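Local structure of FixK2 protein (Bradyrhizobium japonicum, 4I2O) at residues G67-Y72 and I108-R113. The protein binds DNA as a transcription regulator of the CRP/FNR superfamily and probably controls genes connected with nitrogen fixation. The protein carries 1 engineered substitution. Residues are numbered along the deposited sequence; the frame is centred on the assembly and turned at random.
Sequences GAVRSY and IDTSVR
Ala68 and Thr110 meet through a hydrogen bond from backbone to side chain. Ala68 N donates to Thr110 OG1 over 3.0 Å, at an N-H...O angle of 160°. The hydroxyl in turn donates a hydrogen bond to Ile108 O, 2.7 Å from Thr110 OG1. It reaches that carbonyl from above its plane, 37° out of it. One oxygen thus accepts a bond from segment 67-72 and donates one back to its own segment. The rotation about CA-CB makes this possible: OG1 stands beside the backbone N, anti to the carbonyl carbon (chi1 -71°). The same rotation puts CG2 anti to the backbone N. There it meets Val69, with Thr110 CG2 and Val69 CG2 3.9 Å apart and the two side chains crossing at about a right angle.

Ile108 adds further apolar contact. Its CD1 lies 3.8 Å from Gly67 CA, and its CG1 packs more loosely on Ala68 CB. Gly67 fits closely here. A side chain on it would run into Thr110 OG1 and Asp109 O, and its backbone angles also suit a residue without CB. A valine in place of Thr110 would probably leave Ala68 N without this acceptor and Ile108 O without this donor.

Further out, the CB of Asp109 points away from segment 67-72, and its OD1 accepts from Lys47 N. Ser111 OG bonds to Thr66, just before Gly67. Backbone bonds join Ala68 to Ile107 and Val69 to His86. The contact ties segment 67-72, which runs into strand 69-74 of one antiparallel sheet, to segment 108-113, which runs into strand 110-116 of the other, as the chain passes between the two sheets of the cyclic nucleotide-binding-type beta-roll of CRP/FNR regulators.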
# COMPACT_ATOMS: atom_id res chain seq x y z
N GLY A 67 5.18 23.24 -7.07
CA GLY A 67 5.84 22.70 -5.89
C GLY A 67 5.71 21.19 -5.72
O GLY A 67 5.76 20.45 -6.69
N ALA A 68 5.63 20.72 -4.48
CA ALA A 68 5.68 19.27 -4.22
C ALA A 68 5.26 19.02 -2.78
O ALA A 68 5.59 19.82 -1.89
CB ALA A 68 7.12 18.72 -4.46
N VAL A 69 4.62 17.88 -2.57
CA VAL A 69 4.05 17.55 -1.25
C VAL A 69 4.47 16.11 -0.90
O VAL A 69 4.52 15.25 -1.76
CB VAL A 69 2.50 17.67 -1.33
CG1 VAL A 69 1.82 17.21 0.00
CG2 VAL A 69 2.11 19.17 -1.61
N ARG A 70 4.73 15.85 0.37
CA ARG A 70 4.90 14.44 0.81
C ARG A 70 3.78 14.00 1.74
O ARG A 70 3.37 14.77 2.60
CB ARG A 70 6.27 14.29 1.51
CG ARG A 70 6.47 15.27 2.69
CD ARG A 70 7.88 15.09 3.43
NE ARG A 70 8.02 16.17 4.40
CZ ARG A 70 8.79 17.26 4.23
NH1 ARG A 70 9.64 17.39 3.22
NH2 ARG A 70 8.75 18.22 5.14
N SER A 71 3.30 12.76 1.57
CA SER A 71 2.29 12.17 2.44
C SER A 71 3.01 11.08 3.20
O SER A 71 3.73 10.30 2.58
CB SER A 71 1.13 11.50 1.63
OG SER A 71 0.26 12.49 1.06
N TYR A 72 2.82 11.02 4.53
CA TYR A 72 3.58 10.09 5.36
C TYR A 72 2.88 9.68 6.63
O TYR A 72 1.85 10.28 7.07
CB TYR A 72 4.92 10.74 5.71
CG TYR A 72 4.73 11.96 6.51
CD1 TYR A 72 4.67 11.90 7.90
CD2 TYR A 72 4.51 13.19 5.88
CE1 TYR A 72 4.43 13.05 8.66
CE2 TYR A 72 4.27 14.31 6.60
CZ TYR A 72 4.22 14.25 7.98
OH TYR A 72 3.98 15.39 8.67
N ILE A 108 8.54 21.89 -0.55
CA ILE A 108 9.11 23.22 -0.94
C ILE A 108 7.91 24.14 -1.00
O ILE A 108 6.79 23.67 -0.94
CB ILE A 108 9.79 23.17 -2.34
CG1 ILE A 108 8.91 22.44 -3.37
CG2 ILE A 108 11.18 22.46 -2.25
CD1 ILE A 108 9.44 22.53 -4.82
N ASP A 109 8.13 25.46 -1.07
CA ASP A 109 6.94 26.33 -1.26
C ASP A 109 6.04 25.76 -2.36
O ASP A 109 6.55 25.44 -3.46
CB ASP A 109 7.39 27.75 -1.68
CG ASP A 109 8.07 28.50 -0.56
OD1 ASP A 109 8.10 27.96 0.55
OD2 ASP A 109 8.57 29.64 -0.78
N THR A 110 4.72 25.69 -2.09
CA THR A 110 3.81 24.94 -2.97
C THR A 110 2.50 25.71 -3.11
O THR A 110 2.00 26.26 -2.11
CB THR A 110 3.53 23.58 -2.34
OG1 THR A 110 4.75 22.80 -2.46
CG2 THR A 110 2.41 22.80 -3.08
N SER A 111 1.97 25.76 -4.33
CA SER A 111 0.61 26.30 -4.52
C SER A 111 -0.32 25.15 -4.91
O SER A 111 0.06 24.25 -5.65
CB SER A 111 0.60 27.41 -5.59
OG SER A 111 1.14 26.95 -6.82
N VAL A 112 -1.52 25.15 -4.34
CA VAL A 112 -2.46 24.10 -4.64
C VAL A 112 -3.79 24.75 -5.07
O VAL A 112 -4.04 25.95 -4.86
CB VAL A 112 -2.72 23.22 -3.41
CG1 VAL A 112 -1.40 22.48 -2.98
CG2 VAL A 112 -3.34 24.07 -2.28
N ARG A 113 -4.63 23.94 -5.69
CA ARG A 113 -6.06 24.31 -5.81
C ARG A 113 -6.79 23.36 -4.86
O ARG A 113 -6.34 22.22 -4.64
CB ARG A 113 -6.55 24.10 -7.24
CG ARG A 113 -5.82 24.94 -8.28
CD ARG A 113 -6.40 24.86 -9.69
NE ARG A 113 -6.95 23.55 -10.05
CZ ARG A 113 -7.56 23.30 -11.21
NH1 ARG A 113 -7.68 24.26 -12.12
NH2 ARG A 113 -8.06 22.09 -11.47